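PDB 3LEF: uncharacterized protein 4E10_S0_1Z6NA_001 (T18) from Artificial gene, which serves as a designed scaffold that presents the HIV epitope of antibody 4E10 on a thioredoxin-like fold, probably as a vaccine immunogen. Local coordinates for residues Val128-Ala133 with Thr143-Gly148; Glu47-Ile52 with Gln80-Asn85; Ala2-Leu7 with Asp98-Arg103; Phe8-Asp13 with Ala89-Gly94. All coordinates share one frame; numbering follows the deposited sequence.

Contact 1. Residues Val128-Ala133 with Thr143-Gly148; sequences VERPQA and TAYLWG
Tyr-145 reaches out of helix 139-146 and sets its phenol against Arg-130 and Pro-131, two residues of the turn that leaves strand 123-128; both approach from the same side of the ring, one toward each ortho carbon. Its CG stands anti to the backbone N (chi1 161°), and this carries the ring across to the turn. At the far end of the ring, the methylene Arg-130 CG lies 3.6 Å from Tyr-145 OH. The arginine chain crosses the phenol at about a right angle, and farther out Arg-130 NE comes within 3.7 Å of Tyr-145 CE2; the guanidinium and ring planes are inclined by 56°, so the two do not stack. The other ortho carbon of the phenol, Tyr-145 CE1, meets Pro-131 CD, also at 3.7 Å. A looser touch lies beside these, where Leu-146 CD1 is 4.4 Å from Arg-130 NH1.

No hydrogen bond joins the two segments directly. Their polar ends converge instead on Asp-68 in helix 67-82, whose OD1 takes a hydrogen bond from Tyr-145 OH and a salt bridge from Arg-130 NE. Ile-71 of the same helix packs against Tyr-145 and Leu-146, while His-153 and Asp-157 of helix 151-163 touch Pro-131. Pro-131 itself is the N-cap of helix 132-135, and Gly-148 ends the tyrosine's helix in a Schellman motif, its N bonded to Tyr-145 O at 2.8 Å.

The case illustrates two side chains brought together by a shared third partner: one carboxylate oxygen draws in both the phenol and the guanidinium, which probably stabilises its negative charge, while the contact between the segments remains chiefly van der Waals.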
loop_
_atom_site.group_PDB
_atom_site.type_symbol
_atom_site.label_atom_id
_atom_site.label_comp_id
_atom_site.label_asym_id
_atom_site.label_seq_id
_atom_site.Cartn_x
_atom_site.Cartn_y
_atom_site.Cartn_z
ATOM N N VAL A 128 -18.168 4.128 -2.350
ATOM C CA VAL A 128 -17.485 3.738 -1.132
ATOM C C VAL A 128 -17.826 2.309 -0.748
ATOM O O VAL A 128 -18.968 1.991 -0.428
ATOM C CB VAL A 128 -17.843 4.677 0.021
ATOM C CG1 VAL A 128 -17.095 4.262 1.288
ATOM C CG2 VAL A 128 -17.518 6.117 -0.358
ATOM N N GLU A 129 -16.813 1.454 -0.840
ATOM C CA GLU A 129 -16.852 0.076 -0.375
ATOM C C GLU A 129 -17.704 -0.819 -1.266
ATOM O O GLU A 129 -17.192 -1.794 -1.819
ATOM C CB GLU A 129 -17.287 0.004 1.094
ATOM C CG GLU A 129 -16.827 -1.268 1.807
ATOM C CD GLU A 129 -17.214 -1.321 3.282
ATOM O OE1 GLU A 129 -18.202 -0.664 3.675
ATOM O OE2 GLU A 129 -16.532 -2.034 4.056
ATOM N N ARG A 130 -18.987 -0.486 -1.421
ATOM C CA ARG A 130 -19.922 -1.306 -2.204
ATOM C C ARG A 130 -20.953 -0.518 -3.010
ATOM O O ARG A 130 -21.233 0.646 -2.722
ATOM C CB ARG A 130 -20.704 -2.212 -1.272
ATOM C CG ARG A 130 -19.879 -3.264 -0.630
ATOM C CD ARG A 130 -20.523 -3.801 0.651
ATOM N NE ARG A 130 -19.662 -4.836 1.190
ATOM C CZ ARG A 130 -19.976 -5.656 2.177
ATOM N NH1 ARG A 130 -19.093 -6.566 2.554
ATOM N NH2 ARG A 130 -21.153 -5.569 2.787
ATOM N N PRO A 131 -21.550 -1.178 -4.016
ATOM C CA PRO A 131 -22.601 -0.529 -4.787
ATOM C C PRO A 131 -23.772 -0.153 -3.902
ATOM O O PRO A 131 -24.058 -0.846 -2.919
ATOM C CB PRO A 131 -23.001 -1.600 -5.812
ATOM C CG PRO A 131 -21.804 -2.514 -5.897
ATOM C CD PRO A 131 -21.263 -2.537 -4.512
ATOM N N GLN A 132 -24.443 0.942 -4.237
ATOM C CA GLN A 132 -25.542 1.441 -3.399
ATOM C C GLN A 132 -26.695 0.428 -3.264
ATOM O O GLN A 132 -27.355 0.357 -2.208
ATOM C CB GLN A 132 -26.049 2.788 -3.939
ATOM C CG GLN A 132 -26.895 3.603 -2.964
ATOM C CD GLN A 132 -26.118 4.116 -1.752
ATOM O OE1 GLN A 132 -26.391 3.726 -0.616
ATOM N NE2 GLN A 132 -25.171 5.004 -1.991
ATOM N N ALA A 133 -26.947 -0.365 -4.302
ATOM C CA ALA A 133 -28.010 -1.378 -4.212
ATOM C C ALA A 133 -27.624 -2.502 -3.229
ATOM O O ALA A 133 -28.491 -3.179 -2.675
ATOM C CB ALA A 133 -28.355 -1.946 -5.590
ATOM N N THR A 143 -24.667 -11.249 0.032
ATOM C CA THR A 143 -24.185 -12.585 -0.310
ATOM C C THR A 143 -24.033 -12.807 -1.813
ATOM O O THR A 143 -23.013 -13.344 -2.248
ATOM C CB THR A 143 -25.105 -13.648 0.255
ATOM O OG1 THR A 143 -25.101 -13.536 1.679
ATOM C CG2 THR A 143 -24.635 -15.044 -0.147
ATOM N N ALA A 144 -25.058 -12.432 -2.587
ATOM C CA ALA A 144 -24.983 -12.441 -4.070
ATOM C C ALA A 144 -23.868 -11.549 -4.598
ATOM O O ALA A 144 -23.191 -11.882 -5.571
ATOM C CB ALA A 144 -26.331 -12.011 -4.675
ATOM N N TYR A 145 -23.692 -10.397 -3.967
ATOM C CA TYR A 145 -22.561 -9.494 -4.249
ATOM C C TYR A 145 -21.188 -10.168 -4.058
ATOM O O TYR A 145 -20.306 -10.083 -4.916
ATOM C CB TYR A 145 -22.663 -8.264 -3.335
ATOM C CG TYR A 145 -21.378 -7.472 -3.170
ATOM C CD1 TYR A 145 -20.952 -6.602 -4.149
ATOM C CD2 TYR A 145 -20.605 -7.593 -2.024
ATOM C CE1 TYR A 145 -19.774 -5.880 -4.009
ATOM C CE2 TYR A 145 -19.444 -6.887 -1.868
ATOM C CZ TYR A 145 -19.029 -6.022 -2.870
ATOM O OH TYR A 145 -17.870 -5.311 -2.731
ATOM N N LEU A 146 -20.996 -10.830 -2.927
ATOM C CA LEU A 146 -19.710 -11.493 -2.648
ATOM C C LEU A 146 -19.451 -12.620 -3.640
ATOM O O LEU A 146 -18.303 -13.026 -3.873
ATOM C CB LEU A 146 -19.684 -12.030 -1.217
ATOM C CG LEU A 146 -18.905 -11.282 -0.123
ATOM C CD1 LEU A 146 -18.720 -9.786 -0.378
ATOM C CD2 LEU A 146 -19.564 -11.556 1.237
ATOM N N TRP A 147 -20.536 -13.114 -4.228
ATOM C CA TRP A 147 -20.462 -14.132 -5.270
ATOM C C TRP A 147 -20.252 -13.506 -6.648
ATOM O O TRP A 147 -20.042 -14.216 -7.616
ATOM C CB TRP A 147 -21.724 -15.017 -5.246
ATOM N N GLY A 148 -20.278 -12.176 -6.728
ATOM C CA GLY A 148 -20.062 -11.461 -7.976
ATOM C C GLY A 148 -21.305 -11.177 -8.799
ATOM O O GLY A 148 -21.221 -10.998 -10.006
#

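Contact 2. Residues Glu47-Ile52 with Gln80-Asn85; sequences ERLQRI and QRLQPN
Leu-49, in the last turn of helix 43-50, meets the end of helix 67-82 with both branches of its side chain. Its CG is anti to the backbone N (chi1 -172°), which directs the fork across the gap: Leu-49 CD1 rests on Gln-83 CB at 3.7 Å, and Leu-49 CD2 touches Leu-82 CD2 at 4.0 Å, the two leucines crossing at about a right angle. The backbone of Leu-49 takes part as well. Its carbonyl O already accepts from Ile-52 N, at 3.2 Å, and receives a further, weak bond from Gln-83 NE2 at 2.9 Å, bent to 123° at the hydrogen. Gln-83 reaches it by folding at chi2. Gln-50 follows, exposed, its amide end lying loosely beside Leu-82.

Ile-52 closes the segment. Its carbonyl O accepts from Asn-85 ND2 at 3.0 Å, a fairly straight bond of 162° that lies almost in the plane of the asparagine amide. Gln-83 OE1 turns back to its own segment, where it takes a weak bond from Asn-85 N. The Ile-52 side chain packs on Leu-159 and Ile-162 of helix 151-163, and the backbone of Asn-85 is bonded to Tyr-56 at the start of strand 56-61.

Two side-chain amides thus serve backbone carbonyls unequally: Asn-85 supplies the main polar link, to Ile-52 O, while Gln-83 adds a weak second bond to Leu-49 O, which already has a partner in its own segment, with leucine packing beside them.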
loop_
_atom_site.group_PDB
_atom_site.type_symbol
_atom_site.label_atom_id
_atom_site.label_comp_id
_atom_site.label_asym_id
_atom_site.label_seq_id
_atom_site.Cartn_x
_atom_site.Cartn_y
_atom_site.Cartn_z
ATOM N N GLU A 47 -24.644 0.944 -23.342
ATOM C CA GLU A 47 -24.896 2.183 -24.064
ATOM C C GLU A 47 -24.438 3.416 -23.280
ATOM O O GLU A 47 -23.848 4.328 -23.843
ATOM C CB GLU A 47 -26.391 2.285 -24.397
ATOM C CG GLU A 47 -26.803 3.567 -25.090
ATOM C CD GLU A 47 -28.245 3.524 -25.559
ATOM O OE1 GLU A 47 -29.033 2.735 -24.979
ATOM O OE2 GLU A 47 -28.589 4.271 -26.509
ATOM N N ARG A 48 -24.716 3.449 -21.986
ATOM C CA ARG A 48 -24.318 4.568 -21.140
ATOM C C ARG A 48 -22.796 4.684 -21.054
ATOM O O ARG A 48 -22.261 5.783 -20.896
ATOM C CB ARG A 48 -24.873 4.380 -19.728
ATOM C CG ARG A 48 -26.372 4.503 -19.608
ATOM C CD ARG A 48 -26.830 3.938 -18.282
ATOM N NE ARG A 48 -26.219 4.647 -17.161
ATOM C CZ ARG A 48 -26.086 4.149 -15.938
ATOM N NH1 ARG A 48 -26.498 2.920 -15.666
ATOM N NH2 ARG A 48 -25.524 4.878 -14.985
ATOM N N LEU A 49 -22.117 3.542 -21.146
ATOM C CA LEU A 49 -20.660 3.486 -21.119
ATOM C C LEU A 49 -20.083 4.040 -22.422
ATOM O O LEU A 49 -19.143 4.826 -22.402
ATOM C CB LEU A 49 -20.196 2.035 -20.899
ATOM C CG LEU A 49 -18.717 1.704 -20.636
ATOM C CD1 LEU A 49 -18.169 2.421 -19.403
ATOM C CD2 LEU A 49 -18.556 0.198 -20.481
ATOM N N GLN A 50 -20.676 3.644 -23.549
ATOM C CA GLN A 50 -20.203 4.054 -24.866
ATOM C C GLN A 50 -20.380 5.561 -25.084
ATOM O O GLN A 50 -19.619 6.173 -25.831
ATOM C CB GLN A 50 -20.928 3.275 -25.983
ATOM C CG GLN A 50 -21.019 1.740 -25.776
ATOM C CD GLN A 50 -19.910 0.935 -26.455
ATOM O OE1 GLN A 50 -19.840 0.853 -27.697
ATOM N NE2 GLN A 50 -19.054 0.303 -25.631
ATOM N N ARG A 51 -21.375 6.155 -24.429
ATOM C CA ARG A 51 -21.672 7.575 -24.614
ATOM C C ARG A 51 -20.773 8.505 -23.782
ATOM O O ARG A 51 -20.862 9.728 -23.913
ATOM C CB ARG A 51 -23.152 7.859 -24.326
ATOM N N ILE A 52 -19.907 7.932 -22.947
ATOM C CA ILE A 52 -18.916 8.713 -22.187
ATOM C C ILE A 52 -17.812 9.198 -23.130
ATOM O O ILE A 52 -16.925 8.423 -23.484
ATOM C CB ILE A 52 -18.232 7.868 -21.071
ATOM C CG1 ILE A 52 -19.263 7.296 -20.078
ATOM C CG2 ILE A 52 -17.166 8.697 -20.357
ATOM C CD1 ILE A 52 -20.123 8.342 -19.378
ATOM N N GLN A 80 -13.241 0.315 -17.874
ATOM C CA GLN A 80 -12.152 1.144 -18.401
ATOM C C GLN A 80 -11.480 0.543 -19.626
ATOM O O GLN A 80 -11.058 1.275 -20.498
ATOM C CB GLN A 80 -11.095 1.443 -17.314
ATOM C CG GLN A 80 -9.828 0.583 -17.332
ATOM C CD GLN A 80 -8.859 1.013 -16.245
ATOM O OE1 GLN A 80 -8.759 2.198 -15.954
ATOM N NE2 GLN A 80 -8.156 0.056 -15.628
ATOM N N ARG A 81 -11.342 -0.780 -19.671
ATOM C CA ARG A 81 -10.742 -1.450 -20.838
ATOM C C ARG A 81 -11.682 -1.387 -22.037
ATOM O O ARG A 81 -11.240 -1.320 -23.187
ATOM C CB ARG A 81 -10.413 -2.918 -20.530
ATOM C CG ARG A 81 -9.172 -3.138 -19.668
ATOM C CD ARG A 81 -8.746 -4.604 -19.703
ATOM N NE ARG A 81 -9.615 -5.436 -18.863
ATOM C CZ ARG A 81 -10.516 -6.318 -19.299
ATOM N NH1 ARG A 81 -10.707 -6.530 -20.589
ATOM N NH2 ARG A 81 -11.243 -7.002 -18.420
ATOM N N LEU A 82 -12.982 -1.403 -21.767
ATOM C CA LEU A 82 -13.971 -1.229 -22.818
ATOM C C LEU A 82 -14.037 0.250 -23.177
ATOM O O LEU A 82 -14.075 0.600 -24.357
ATOM C CB LEU A 82 -15.334 -1.755 -22.357
ATOM C CG LEU A 82 -16.337 -2.323 -23.364
ATOM C CD1 LEU A 82 -15.679 -3.241 -24.382
ATOM C CD2 LEU A 82 -17.461 -3.068 -22.605
ATOM N N GLN A 83 -14.002 1.126 -22.174
ATOM C CA GLN A 83 -14.118 2.577 -22.421
ATOM C C GLN A 83 -12.895 3.387 -21.927
ATOM O O GLN A 83 -12.930 4.008 -20.870
ATOM C CB GLN A 83 -15.411 3.083 -21.772
ATOM C CG GLN A 83 -15.604 4.591 -21.762
ATOM C CD GLN A 83 -15.650 5.197 -23.142
ATOM O OE1 GLN A 83 -14.779 5.977 -23.501
ATOM N NE2 GLN A 83 -16.672 4.850 -23.924
ATOM N N PRO A 84 -11.815 3.399 -22.704
ATOM C CA PRO A 84 -10.565 4.023 -22.236
ATOM C C PRO A 84 -10.588 5.545 -22.004
ATOM O O PRO A 84 -9.543 6.122 -21.701
ATOM C CB PRO A 84 -9.551 3.686 -23.336
ATOM C CG PRO A 84 -10.230 2.734 -24.268
ATOM C CD PRO A 84 -11.695 2.852 -24.064
ATOM N N ASN A 85 -11.741 6.193 -22.130
ATOM C CA ASN A 85 -11.881 7.546 -21.599
ATOM C C ASN A 85 -11.896 7.560 -20.081
ATOM O O ASN A 85 -11.716 8.609 -19.475
ATOM C CB ASN A 85 -13.139 8.232 -22.136
ATOM C CG ASN A 85 -12.981 8.653 -23.559
ATOM O OD1 ASN A 85 -11.874 8.934 -23.992
ATOM N ND2 ASN A 85 -14.072 8.677 -24.307
#

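Contact 3. Residues Ala2-Leu7 with Asp98-Arg103; sequences ASYAEL and DDLRQR. With EDO (1,2-ethanediol), chain B.
Ala-2 is gripped at both ends of its backbone by the end of helix 93-99 and the turn after it, just before a capping box starts helix 4-10. Its N donates to Asp-99 OD2 at 2.7 Å, on the syn lone pair of the carboxylate. Its O is held by the end of the Arg-103 guanidinium: Arg-103 NH2 lies 2.7 Å from Ala-2 O and Arg-103 NH1 lies 3.0 Å from it, and this acceptor sits in the guanidinium plane. A salt bridge of 3.1 Å between Arg-103 NH2 and Asp-99 OD2 ties the two grips together, so the acid and the base probably steady each other's charge.

In the capping box, Ser-3 OG accepts from Glu-6 N while Ser-3 N donates to Glu-6 OE1, which is met from above the carboxylate plane. Farther out, the Arg-103 chain bends at chi3 (87°) and runs past the Tyr-4 ring in the opposite direction. Arg-103 NH1 stands over one face of that ring, toward the rim, with the two planes 45° apart. Leu-100 completes the packing, and both it and Tyr-4 lean on Leu-115 of strand 113-117. At the subunit interface, Leu-22 of the second subunit packs on Ala-2 and Glu-6. Leu-7 and Leu-100 meet tip to tip, and the methyl Leu-100 CD2 lies 3.7 Å from Leu-7 CD1 and the same distance from Tyr-4 CE2, at the edge of the tyrosine ring.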
loop_
_atom_site.group_PDB
_atom_site.type_symbol
_atom_site.label_atom_id
_atom_site.label_comp_id
_atom_site.label_asym_id
_atom_site.label_seq_id
_atom_site.Cartn_x
_atom_site.Cartn_y
_atom_site.Cartn_z
ATOM N N ALA A 2 -1.397 16.099 -0.516
ATOM C CA ALA A 2 -1.170 16.134 -1.992
ATOM C C ALA A 2 -2.475 16.418 -2.738
ATOM O O ALA A 2 -3.524 15.987 -2.313
ATOM C CB ALA A 2 -0.578 14.822 -2.454
ATOM N N SER A 3 -2.394 17.160 -3.843
ATOM C CA SER A 3 -3.541 17.402 -4.719
ATOM C C SER A 3 -4.058 16.102 -5.336
ATOM O O SER A 3 -3.362 15.100 -5.348
ATOM C CB SER A 3 -3.149 18.363 -5.839
ATOM O OG SER A 3 -2.323 17.731 -6.811
ATOM N N TYR A 4 -5.277 16.115 -5.862
ATOM C CA TYR A 4 -5.820 14.911 -6.493
ATOM C C TYR A 4 -4.982 14.486 -7.700
ATOM O O TYR A 4 -4.916 13.303 -8.016
ATOM C CB TYR A 4 -7.276 15.119 -6.915
ATOM C CG TYR A 4 -8.269 15.144 -5.772
ATOM C CD1 TYR A 4 -9.270 16.100 -5.716
ATOM C CD2 TYR A 4 -8.201 14.215 -4.746
ATOM C CE1 TYR A 4 -10.176 16.120 -4.676
ATOM C CE2 TYR A 4 -9.108 14.223 -3.710
ATOM C CZ TYR A 4 -10.090 15.178 -3.673
ATOM O OH TYR A 4 -10.985 15.182 -2.622
ATOM N N ALA A 5 -4.359 15.456 -8.373
ATOM C CA ALA A 5 -3.456 15.193 -9.512
ATOM C C ALA A 5 -2.172 14.501 -9.074
ATOM O O ALA A 5 -1.620 13.663 -9.792
ATOM C CB ALA A 5 -3.097 16.507 -10.224
ATOM N N GLU A 6 -1.678 14.885 -7.908
ATOM C CA GLU A 6 -0.440 14.330 -7.405
ATOM C C GLU A 6 -0.687 12.911 -6.933
ATOM O O GLU A 6 0.146 12.024 -7.157
ATOM C CB GLU A 6 0.137 15.210 -6.288
ATOM C CG GLU A 6 0.705 16.529 -6.806
ATOM C CD GLU A 6 1.014 17.517 -5.705
ATOM O OE1 GLU A 6 0.462 17.347 -4.602
ATOM O OE2 GLU A 6 1.802 18.464 -5.948
ATOM N N LEU A 7 -1.843 12.699 -6.305
ATOM C CA LEU A 7 -2.222 11.376 -5.810
ATOM C C LEU A 7 -2.504 10.393 -6.944
ATOM O O LEU A 7 -2.121 9.228 -6.879
ATOM C CB LEU A 7 -3.442 11.475 -4.884
ATOM C CG LEU A 7 -3.161 11.987 -3.462
ATOM C CD1 LEU A 7 -4.417 11.950 -2.609
ATOM C CD2 LEU A 7 -2.054 11.180 -2.782
ATOM N N ASP A 98 -4.177 8.821 5.663
ATOM C CA ASP A 98 -3.273 9.908 6.011
ATOM C C ASP A 98 -3.593 11.230 5.321
ATOM O O ASP A 98 -3.333 12.289 5.882
ATOM C CB ASP A 98 -1.849 9.504 5.652
ATOM C CG ASP A 98 -0.834 10.529 6.089
ATOM O OD1 ASP A 98 -0.638 10.668 7.319
ATOM O OD2 ASP A 98 -0.244 11.194 5.208
ATOM N N ASP A 99 -4.133 11.182 4.106
ATOM C CA ASP A 99 -4.218 12.404 3.293
ATOM C C ASP A 99 -5.606 12.736 2.736
ATOM O O ASP A 99 -5.847 13.882 2.350
ATOM C CB ASP A 99 -3.195 12.352 2.147
ATOM C CG ASP A 99 -2.797 13.736 1.641
ATOM O OD1 ASP A 99 -2.570 14.651 2.465
ATOM O OD2 ASP A 99 -2.689 13.909 0.410
ATOM N N LEU A 100 -6.522 11.775 2.710
ATOM C CA LEU A 100 -7.840 12.020 2.133
ATOM C C LEU A 100 -8.984 12.138 3.164
ATOM O O LEU A 100 -10.114 12.523 2.812
ATOM C CB LEU A 100 -8.166 10.923 1.117
ATOM C CG LEU A 100 -7.418 10.915 -0.218
ATOM C CD1 LEU A 100 -7.882 9.728 -1.048
ATOM C CD2 LEU A 100 -7.692 12.182 -0.967
ATOM N N ARG A 101 -8.702 11.825 4.429
ATOM C CA ARG A 101 -9.764 11.776 5.442
ATOM C C ARG A 101 -10.337 13.138 5.821
ATOM O O ARG A 101 -11.530 13.255 6.073
ATOM C CB ARG A 101 -9.290 11.028 6.696
ATOM C CG ARG A 101 -9.464 9.508 6.583
ATOM C CD ARG A 101 -9.304 8.797 7.905
ATOM N NE ARG A 101 -8.043 9.141 8.534
ATOM C CZ ARG A 101 -7.753 8.910 9.813
ATOM N NH1 ARG A 101 -6.567 9.260 10.302
ATOM N NH2 ARG A 101 -8.647 8.339 10.611
ATOM N N GLN A 102 -9.506 14.173 5.866
ATOM C CA GLN A 102 -10.003 15.500 6.221
ATOM C C GLN A 102 -10.837 16.098 5.093
ATOM O O GLN A 102 -11.995 16.441 5.301
ATOM C CB GLN A 102 -8.858 16.447 6.584
ATOM C CG GLN A 102 -8.260 16.209 7.965
ATOM C CD GLN A 102 -7.036 17.078 8.219
ATOM O OE1 GLN A 102 -7.147 18.301 8.370
ATOM N NE2 GLN A 102 -5.860 16.450 8.268
ATOM N N ARG A 103 -10.263 16.211 3.900
ATOM C CA ARG A 103 -10.961 16.851 2.790
ATOM C C ARG A 103 -12.288 16.157 2.436
ATOM O O ARG A 103 -13.254 16.819 2.012
ATOM C CB ARG A 103 -10.056 16.949 1.556
ATOM C CG ARG A 103 -9.803 15.645 0.826
ATOM C CD ARG A 103 -8.819 15.851 -0.313
ATOM N NE ARG A 103 -7.438 15.715 0.133
ATOM C CZ ARG A 103 -6.376 15.784 -0.660
ATOM N NH1 ARG A 103 -6.511 15.997 -1.961
ATOM N NH2 ARG A 103 -5.168 15.640 -0.145
HETATM C C1 EDO B . -2.672 14.571 7.526
HETATM O O1 EDO B . -2.130 14.626 6.198
HETATM C C2 EDO B . -1.854 13.606 8.389
HETATM O O2 EDO B . -2.691 12.988 9.382
#

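Contact 4. Residues Phe8-Asp13 with Ala89-Gly94; sequences FDIGED and AIISKG
Ala-89, on strand 86-91, presses its methyl onto one face of the Phe-8 ring. The Ala-89 CB atom stands 3.6 Å from the centroid of that ring and 19° off its normal, a CH-pi contact displaced toward the rim carbons CD1 and CE1. Phe-8 has its CG anti to the backbone N (chi1 -175°), which lets a side chain that starts away from the strand bring its ring back over the alanine. The same methyl touches Phe-8 O at 3.3 Å, so ring and carbonyl of one residue, near the end of helix 4-10, both bear on it.

Ile-90 and Glu-12 supply the polar part, a single antiparallel bridge with a hydrogen-bonded pair. Glu-12 N donates to Ile-90 O at 2.8 Å and 165°, and Ile-90 N returns a bond to Glu-12 O at 2.7 Å. Two CA-H...O contacts flank it, one from Gly-11 CA to Ile-90 O and one from Ala-89 CA to Glu-12 O. Gly-11 allows this approach, since a beta carbon there would clash with Ala-89 CB; its CA instead lies 3.7 Å from Ile-91 CG2.

On its other side the strand pairs with strand 56-61, through Leu-58 and Val-60. His-20 of the second subunit packs on Ile-10 and Glu-12. The chemistry is that of a sheet edge extended by a single bridge: paired amides satisfy the backbone of Ile-90, while an aromatic face shields the neighbouring methyl.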
loop_
_atom_site.group_PDB
_atom_site.type_symbol
_atom_site.label_atom_id
_atom_site.label_comp_id
_atom_site.label_asym_id
_atom_site.label_seq_id
_atom_site.Cartn_x
_atom_site.Cartn_y
_atom_site.Cartn_z
ATOM N N PHE A 8 -3.180 10.863 -7.985
ATOM C CA PHE A 8 -3.465 10.038 -9.160
ATOM C C PHE A 8 -2.175 9.678 -9.933
ATOM O O PHE A 8 -2.068 8.642 -10.580
ATOM C CB PHE A 8 -4.472 10.774 -10.055
ATOM C CG PHE A 8 -4.940 9.969 -11.229
ATOM C CD1 PHE A 8 -6.077 9.196 -11.142
ATOM C CD2 PHE A 8 -4.235 9.997 -12.431
ATOM C CE1 PHE A 8 -6.504 8.454 -12.215
ATOM C CE2 PHE A 8 -4.655 9.248 -13.505
ATOM C CZ PHE A 8 -5.789 8.478 -13.396
ATOM N N ASP A 9 -1.181 10.541 -9.847
ATOM C CA ASP A 9 0.087 10.304 -10.532
ATOM C C ASP A 9 0.851 9.125 -9.893
ATOM O O ASP A 9 1.367 8.254 -10.609
ATOM C CB ASP A 9 0.908 11.591 -10.507
ATOM C CG ASP A 9 2.242 11.462 -11.218
ATOM O OD1 ASP A 9 2.255 11.100 -12.419
ATOM O OD2 ASP A 9 3.277 11.753 -10.573
ATOM N N ILE A 10 0.891 9.081 -8.560
ATOM C CA ILE A 10 1.587 8.005 -7.848
ATOM C C ILE A 10 0.712 6.763 -7.670
ATOM O O ILE A 10 1.188 5.720 -7.214
ATOM C CB ILE A 10 2.154 8.456 -6.447
ATOM C CG1 ILE A 10 1.058 8.998 -5.531
ATOM C CG2 ILE A 10 3.259 9.478 -6.608
ATOM C CD1 ILE A 10 1.445 8.985 -4.067
ATOM N N GLY A 11 -0.570 6.868 -8.004
ATOM C CA GLY A 11 -1.434 5.692 -8.014
ATOM C C GLY A 11 -0.991 4.682 -9.050
ATOM O O GLY A 11 -0.493 5.036 -10.074
ATOM N N GLU A 12 -1.167 3.404 -8.789
ATOM C CA GLU A 12 -0.767 2.388 -9.757
ATOM C C GLU A 12 -1.921 2.042 -10.685
ATOM O O GLU A 12 -3.069 2.183 -10.310
ATOM C CB GLU A 12 -0.304 1.129 -9.026
ATOM C CG GLU A 12 0.973 1.371 -8.232
ATOM C CD GLU A 12 1.971 0.254 -8.380
ATOM O OE1 GLU A 12 2.676 0.206 -9.431
ATOM O OE2 GLU A 12 2.063 -0.551 -7.422
ATOM N N ASP A 13 -1.616 1.588 -11.891
ATOM C CA ASP A 13 -2.657 1.103 -12.764
ATOM C C ASP A 13 -3.121 -0.286 -12.299
ATOM O O ASP A 13 -2.473 -0.928 -11.481
ATOM C CB ASP A 13 -2.249 1.178 -14.252
ATOM C CG ASP A 13 -1.212 0.140 -14.663
ATOM O OD1 ASP A 13 -0.551 0.327 -15.716
ATOM O OD2 ASP A 13 -1.051 -0.867 -13.970
ATOM N N ALA A 89 -6.393 4.891 -11.103
ATOM C CA ALA A 89 -5.062 4.893 -10.484
ATOM C C ALA A 89 -5.299 4.554 -9.020
ATOM O O ALA A 89 -6.194 5.113 -8.408
ATOM C CB ALA A 89 -4.393 6.248 -10.634
ATOM N N ILE A 90 -4.549 3.588 -8.486
ATOM C CA ILE A 90 -4.844 3.036 -7.154
ATOM C C ILE A 90 -3.717 3.349 -6.140
ATOM O O ILE A 90 -2.532 3.037 -6.373
ATOM C CB ILE A 90 -5.145 1.509 -7.211
ATOM C CG1 ILE A 90 -6.145 1.202 -8.346
ATOM C CG2 ILE A 90 -5.752 1.037 -5.908
ATOM C CD1 ILE A 90 -6.241 -0.250 -8.723
ATOM N N ILE A 91 -4.101 4.017 -5.048
ATOM C CA ILE A 91 -3.199 4.281 -3.921
ATOM C C ILE A 91 -3.638 3.399 -2.735
ATOM O O ILE A 91 -4.658 2.710 -2.810
ATOM C CB ILE A 91 -3.164 5.785 -3.507
ATOM C CG1 ILE A 91 -4.549 6.236 -3.016
ATOM C CG2 ILE A 91 -2.665 6.644 -4.653
ATOM C CD1 ILE A 91 -4.632 7.661 -2.537
ATOM N N SER A 92 -2.844 3.398 -1.663
ATOM C CA SER A 92 -3.076 2.503 -0.544
ATOM C C SER A 92 -4.161 3.021 0.390
ATOM O O SER A 92 -4.444 4.204 0.433
ATOM C CB SER A 92 -1.767 2.275 0.231
ATOM O OG SER A 92 -1.292 3.467 0.844
ATOM N N LYS A 93 -4.774 2.109 1.129
ATOM C CA LYS A 93 -5.667 2.463 2.239
ATOM C C LYS A 93 -4.932 3.402 3.207
ATOM O O LYS A 93 -5.411 4.482 3.529
ATOM C CB LYS A 93 -6.118 1.181 2.950
ATOM C CG LYS A 93 -7.025 1.350 4.157
ATOM C CD LYS A 93 -7.165 0.021 4.905
ATOM C CE LYS A 93 -7.863 0.192 6.291
ATOM N N GLY A 94 -3.747 2.996 3.649
ATOM C CA GLY A 94 -2.932 3.826 4.543
ATOM C C GLY A 94 -2.729 5.257 4.075
ATOM O O GLY A 94 -2.820 6.174 4.874
#

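In the fold
Contacts 3 and 4 form a pair: both draw on helix 4-10 and helix 93-99, they touch where Leu-7 and Leu-100 pack on Ile-91, and both reach the second subunit. Contact 4 adds backbone pairing to an outer strand of the sheet, whereas contact 3, farther from the chain's centre, relies on charged side chains gripping the N-terminal backbone. Contact 1 lies across the chain's centre from both and has no direct polar bond between its segments. Helix 67-82 links contact 1, as the supplier of Asp-68, with contact 2, where its end is itself a partner. All four are partly buried; contact 4 has no fully exposed residue among those that touch, whereas the others each include some.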